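Long-range contacts in Alpha/beta hydrolase family protein (Bacillus anthracis, PDB 3OOS), which probably catalyses the hydrolysis of a substrate not yet identified, as an enzyme of the alpha/beta hydrolase fold: residues Lys118-Gly123 / Phe225-Lys230; Ala96-Gly101 / His260-Glu265. One frame throughout, in Å; residues are numbered along the deposited sequence.

Interaction 1 (Lys118-Gly123 / Phe225-Lys230)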
loop_
_atom_site.group_PDB
_atom_site.type_symbol
_atom_site.label_atom_id
_atom_site.label_comp_id
_atom_site.label_asym_id
_atom_site.label_seq_id
_atom_site.Cartn_x
_atom_site.Cartn_y
_atom_site.Cartn_z
ATOM N N LYS A 118 4.912 -3.610 14.704
ATOM C CA LYS A 118 5.443 -4.314 13.537
ATOM C C LYS A 118 5.103 -3.540 12.268
ATOM O O LYS A 118 4.211 -2.686 12.274
ATOM C CB LYS A 118 4.829 -5.719 13.424
ATOM C CG LYS A 118 3.331 -5.732 13.066
ATOM C CD LYS A 118 2.679 -7.072 13.370
ATOM C CE LYS A 118 2.335 -7.196 14.849
ATOM N NZ LYS A 118 1.914 -8.571 15.231
ATOM N N ILE A 119 5.811 -3.852 11.186
ATOM C CA ILE A 119 5.377 -3.453 9.847
ATOM C C ILE A 119 5.208 -4.680 8.958
ATOM O O ILE A 119 5.935 -5.673 9.099
ATOM C CB ILE A 119 6.317 -2.415 9.167
ATOM C CG1 ILE A 119 7.774 -2.902 9.159
ATOM C CG2 ILE A 119 6.161 -1.043 9.832
ATOM C CD1 ILE A 119 8.737 -2.008 8.378
ATOM N N ILE A 120 4.210 -4.614 8.082
ATOM C CA ILE A 120 4.020 -5.592 7.018
ATOM C C ILE A 120 4.187 -4.818 5.719
ATOM O O ILE A 120 3.536 -3.791 5.517
ATOM C CB ILE A 120 2.641 -6.290 7.099
ATOM C CG1 ILE A 120 2.621 -7.300 8.252
ATOM C CG2 ILE A 120 2.319 -7.032 5.803
ATOM C CD1 ILE A 120 1.972 -6.817 9.500
ATOM N N VAL A 121 5.084 -5.298 4.861
ATOM C CA VAL A 121 5.520 -4.541 3.688
ATOM C C VAL A 121 5.482 -5.420 2.444
ATOM O O VAL A 121 6.298 -6.330 2.291
ATOM C CB VAL A 121 6.962 -3.987 3.880
ATOM C CG1 VAL A 121 7.353 -3.077 2.718
ATOM C CG2 VAL A 121 7.098 -3.242 5.213
ATOM N N GLY A 122 4.534 -5.141 1.554
ATOM C CA GLY A 122 4.360 -5.945 0.346
ATOM C C GLY A 122 4.743 -5.237 -0.934
ATOM O O GLY A 122 4.457 -4.050 -1.099
ATOM N N GLY A 123 5.404 -5.970 -1.831
ATOM C CA GLY A 123 5.719 -5.485 -3.179
ATOM C C GLY A 123 6.299 -4.084 -3.250
ATOM O O GLY A 123 5.935 -3.300 -4.128
ATOM N N PHE A 225 7.682 -7.764 8.470
ATOM C CA PHE A 225 7.253 -8.904 7.673
ATOM C C PHE A 225 7.127 -8.481 6.218
ATOM O O PHE A 225 6.158 -7.827 5.828
ATOM C CB PHE A 225 5.946 -9.484 8.235
ATOM C CG PHE A 225 6.049 -9.908 9.677
ATOM C CD1 PHE A 225 6.490 -11.186 10.012
ATOM C CD2 PHE A 225 5.715 -9.026 10.703
ATOM C CE1 PHE A 225 6.598 -11.579 11.352
ATOM C CE2 PHE A 225 5.814 -9.410 12.041
ATOM C CZ PHE A 225 6.257 -10.688 12.366
ATOM N N ILE A 226 8.140 -8.840 5.436
ATOM C CA ILE A 226 8.243 -8.430 4.037
ATOM C C ILE A 226 7.722 -9.556 3.153
ATOM O O ILE A 226 7.980 -10.722 3.420
ATOM C CB ILE A 226 9.722 -8.102 3.648
ATOM C CG1 ILE A 226 10.455 -7.331 4.765
ATOM C CG2 ILE A 226 9.801 -7.377 2.303
ATOM C CD1 ILE A 226 9.770 -6.036 5.242
ATOM N N TYR A 227 6.974 -9.214 2.108
ATOM C CA TYR A 227 6.502 -10.227 1.161
ATOM C C TYR A 227 6.432 -9.636 -0.241
ATOM O O TYR A 227 6.388 -8.415 -0.408
ATOM C CB TYR A 227 5.132 -10.805 1.579
ATOM C CG TYR A 227 3.978 -9.861 1.313
ATOM C CD1 TYR A 227 3.373 -9.806 0.055
ATOM C CD2 TYR A 227 3.502 -9.010 2.312
ATOM C CE1 TYR A 227 2.330 -8.929 -0.203
ATOM C CE2 TYR A 227 2.450 -8.133 2.067
ATOM C CZ TYR A 227 1.872 -8.098 0.805
ATOM O OH TYR A 227 0.842 -7.224 0.543
ATOM N N CYS A 228 6.407 -10.509 -1.243
ATOM C CA CYS A 228 6.300 -10.082 -2.631
ATOM C C CYS A 228 5.930 -11.262 -3.509
ATOM O O CYS A 228 6.338 -12.396 -3.244
ATOM C CB CYS A 228 7.631 -9.494 -3.110
ATOM S SG CYS A 228 7.555 -8.579 -4.670
ATOM N N GLY A 229 5.150 -10.986 -4.549
ATOM C CA GLY A 229 4.912 -11.966 -5.606
ATOM C C GLY A 229 6.171 -12.138 -6.433
ATOM O O GLY A 229 6.825 -11.154 -6.794
ATOM N N LYS A 230 6.506 -13.393 -6.725
ATOM C CA LYS A 230 7.685 -13.722 -7.527
ATOM C C LYS A 230 7.683 -12.971 -8.858
ATOM O O LYS A 230 8.734 -12.516 -9.330
ATOM C CB LYS A 230 7.743 -15.233 -7.776
ATOM C CG LYS A 230 8.896 -15.689 -8.661
ATOM C CD LYS A 230 8.793 -17.169 -8.982
ATOM C CE LYS A 230 10.011 -17.642 -9.744
ATOM N NZ LYS A 230 10.082 -19.127 -9.807
#

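Interaction 2 (Ala96-Gly101 / His260-Glu265). With SO4 (sulfate ion), chain B.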
loop_
_atom_site.group_PDB
_atom_site.type_symbol
_atom_site.label_atom_id
_atom_site.label_comp_id
_atom_site.label_asym_id
_atom_site.label_seq_id
_atom_site.Cartn_x
_atom_site.Cartn_y
_atom_site.Cartn_z
ATOM N N ALA A 96 0.474 -2.002 8.032
ATOM C CA ALA A 96 0.586 -2.853 6.858
ATOM C C ALA A 96 0.285 -2.058 5.593
ATOM O O ALA A 96 -0.715 -1.340 5.515
ATOM C CB ALA A 96 -0.353 -4.053 6.976
ATOM N N GLY A 97 1.161 -2.192 4.605
ATOM C CA GLY A 97 0.985 -1.510 3.329
ATOM C C GLY A 97 1.520 -2.324 2.168
ATOM O O GLY A 97 2.474 -3.096 2.320
ATOM N N HIS A 98 0.900 -2.134 1.007
ATOM C CA HIS A 98 1.278 -2.834 -0.217
ATOM C C HIS A 98 1.686 -1.851 -1.307
ATOM O O HIS A 98 1.007 -0.842 -1.535
ATOM C CB HIS A 98 0.123 -3.711 -0.708
ATOM C CG HIS A 98 0.480 -4.561 -1.887
ATOM N ND1 HIS A 98 1.271 -5.683 -1.777
ATOM C CD2 HIS A 98 0.170 -4.445 -3.199
ATOM C CE1 HIS A 98 1.431 -6.226 -2.971
ATOM N NE2 HIS A 98 0.774 -5.492 -3.852
ATOM N N SER A 99 2.798 -2.166 -1.972
ATOM C CA SER A 99 3.344 -1.377 -3.086
ATOM C C SER A 99 3.720 0.024 -2.601
ATOM O O SER A 99 4.569 0.140 -1.718
ATOM C CB SER A 99 2.397 -1.387 -4.290
ATOM O OG SER A 99 3.075 -0.979 -5.466
ATOM N N ALA A 100 3.096 1.081 -3.128
ATOM C CA ALA A 100 3.361 2.429 -2.595
ATOM C C ALA A 100 3.015 2.522 -1.104
ATOM O O ALA A 100 3.669 3.252 -0.352
ATOM C CB ALA A 100 2.629 3.506 -3.398
ATOM N N GLY A 101 2.004 1.767 -0.681
ATOM C CA GLY A 101 1.672 1.641 0.738
ATOM C C GLY A 101 2.782 0.987 1.548
ATOM O O GLY A 101 2.960 1.294 2.729
ATOM N N HIS A 260 1.352 -9.109 -8.729
ATOM C CA HIS A 260 1.308 -7.933 -7.861
ATOM C C HIS A 260 0.361 -8.043 -6.662
ATOM O O HIS A 260 0.426 -7.211 -5.753
ATOM C CB HIS A 260 0.928 -6.702 -8.702
ATOM C CG HIS A 260 1.101 -5.396 -7.990
ATOM N ND1 HIS A 260 2.337 -4.869 -7.688
ATOM C CD2 HIS A 260 0.190 -4.502 -7.534
ATOM C CE1 HIS A 260 2.182 -3.711 -7.070
ATOM N NE2 HIS A 260 0.889 -3.465 -6.964
ATOM N N ASN A 261 -0.493 -9.068 -6.642
ATOM C CA ASN A 261 -1.603 -9.136 -5.686
ATOM C C ASN A 261 -1.695 -10.459 -4.906
ATOM O O ASN A 261 -2.730 -11.129 -4.963
ATOM C CB ASN A 261 -2.934 -8.899 -6.415
ATOM C CG ASN A 261 -3.053 -7.502 -7.008
ATOM O OD1 ASN A 261 -3.684 -6.620 -6.420
ATOM N ND2 ASN A 261 -2.461 -7.301 -8.181
ATOM N N PRO A 262 -0.631 -10.839 -4.158
ATOM C CA PRO A 262 -0.647 -12.146 -3.462
ATOM C C PRO A 262 -1.845 -12.397 -2.539
ATOM O O PRO A 262 -2.279 -13.545 -2.400
ATOM C CB PRO A 262 0.640 -12.124 -2.630
ATOM C CG PRO A 262 1.509 -11.120 -3.284
ATOM C CD PRO A 262 0.607 -10.087 -3.871
ATOM N N PHE A 263 -2.366 -11.334 -1.926
ATOM C CA PHE A 263 -3.508 -11.414 -1.002
ATOM C C PHE A 263 -4.798 -11.940 -1.645
ATOM O O PHE A 263 -5.681 -12.433 -0.939
ATOM C CB PHE A 263 -3.747 -10.051 -0.335
ATOM C CG PHE A 263 -3.574 -8.890 -1.268
ATOM C CD1 PHE A 263 -4.642 -8.438 -2.042
ATOM C CD2 PHE A 263 -2.335 -8.263 -1.395
ATOM C CE1 PHE A 263 -4.481 -7.370 -2.922
ATOM C CE2 PHE A 263 -2.162 -7.199 -2.270
ATOM C CZ PHE A 263 -3.237 -6.751 -3.039
ATOM N N VAL A 264 -4.905 -11.834 -2.974
ATOM C CA VAL A 264 -6.004 -12.480 -3.711
ATOM C C VAL A 264 -5.555 -13.563 -4.704
ATOM O O VAL A 264 -6.370 -14.382 -5.142
ATOM C CB VAL A 264 -6.936 -11.462 -4.430
ATOM C CG1 VAL A 264 -7.784 -10.712 -3.420
ATOM C CG2 VAL A 264 -6.143 -10.497 -5.313
ATOM N N GLU A 265 -4.271 -13.581 -5.047
ATOM C CA GLU A 265 -3.754 -14.583 -5.987
ATOM C C GLU A 265 -3.444 -15.911 -5.302
ATOM O O GLU A 265 -3.529 -16.974 -5.922
ATOM C CB GLU A 265 -2.514 -14.065 -6.716
ATOM C CG GLU A 265 -2.777 -12.854 -7.594
ATOM C CD GLU A 265 -1.549 -12.427 -8.351
ATOM O OE1 GLU A 265 -1.207 -13.085 -9.352
ATOM O OE2 GLU A 265 -0.910 -11.442 -7.935
HETATM S S SO4 B . 0.362 0.936 -6.457
HETATM O O1 SO4 B . 0.480 2.017 -7.431
HETATM O O2 SO4 B . 0.967 -0.271 -7.004
HETATM O O3 SO4 B . 1.024 1.330 -5.219
HETATM O O4 SO4 B . -1.055 0.692 -6.187
#

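Interaction 1 (Lys118-Gly123 / Phe225-Lys230)
Y227 lays its ring against the backbone of G122. The G122 CA sits over one face of the ring, 3.4 Å from its centroid and displaced toward the CZ and CE2 side, a CH-pi contact between neighbouring strands. With chi1 of Y227 at 75°, its CG sits between the backbone N and the carbonyl carbon. G122 has no side chain of its own, and CZ and CE2 of Y227 come to 3.3 and 3.4 Å from its CA. At the edge of the same ring, in its plane, CG2 of I120 reaches CE2 of Y227 at 3.9 Å. I120 also turns CG1 to CB of F225, the two side chains crossing at a slant. The edge of the F225 ring faces K118, whose CB lies near the ring plane, 4.1 Å from CE2 of F225. On the opposite face of the sheet V121 and I226 stand side by side and point the same way, with V121 CB 3.7 Å from I226 CD1.

Between the two faces the strands run parallel, their axes 10° apart, and the bonds alternate in the usual parallel ladder. F225 N gives a nearly straight bond to I119 O (2.8 Å, 176° at the hydrogen), followed by V121 N to F225 O, Y227 N to V121 O and G123 N to Y227 O.

The two strands lie between 93-98 and 250-255 in the central sheet. Helix 100-112 packs on I119 and V121 and helix 237-246 on I226 and C228, while across the sheet F270 and F273 of helix 267-276 meet the Y227 ring edge-to-face.

Interaction 2 (Ala96-Gly101 / His260-Glu265)
The H98 ring has F263 over one face and H260 at its edge. F263 comes in edge first, CE2 standing 3.6 Å above the H98 plane and over the centre, with the planes at 87°: a clean T-shaped pair. H98 in turn directs its own edge at H260, placing NE2 over the centre of that imidazole in a second edge-to-face pair with planes at 66°. At the edge of the H260 ring, in plane, lies S99 OG, 3.3 Å from CE1 of H260. H98 reaches in with CG anti to its backbone N, and its NE2 donates to the backbone oxygen of H260 at 2.6 Å. The donor lies almost on the extension of that carbonyl bond, but H260 O is tilted out of the H98 ring plane and the angle at the hydrogen is a bent 131°. H98 ND1 is bonded to Y227 OH, so both ring nitrogens have partners that fix the ring's rotation.

G97, S99 and G101 fit the GxSxG nucleophile elbow of alpha/beta hydrolases, the sharp turn from strand 93-98 into helix 100-112, with S99 in the strained, positive-phi conformation expected there. S99, H260 and D232, which bonds H260 ND1, are consistent with the family's catalytic triad. A sulfate, probably from the crystallisation liquor, occupies this presumed active site: its O2 takes a 2.7 Å bond from S99 OG and a weak one from H260 NE2, and its O3 accepts from A100 N at 3.0 Å. Next along the chain from H260, N261 N donates to E265 OE2 at 2.7 Å, tying the start of helix 262-265 to its last residue.

The centres of interactions 1 and 2 lie about 8 Å apart, and the two meet directly, among other places where Y227 reaches H98. Strand 93-98 of interaction 2 is the sheet neighbour of strand 116-122 of interaction 1, and helix 100-112 joins those two strands in the chain. Along the sequence the order is 96-101, 118-123, 225-230, 260-265, so interaction 1 is nested inside the loop that interaction 2 closes. A probable hydrogen bond between S99 N and G122 O joins the turn carrying the presumed nucleophile to the neighbouring strand 116-122, while interaction 2 brings the presumed catalytic histidine, from late in the chain, up to that turn.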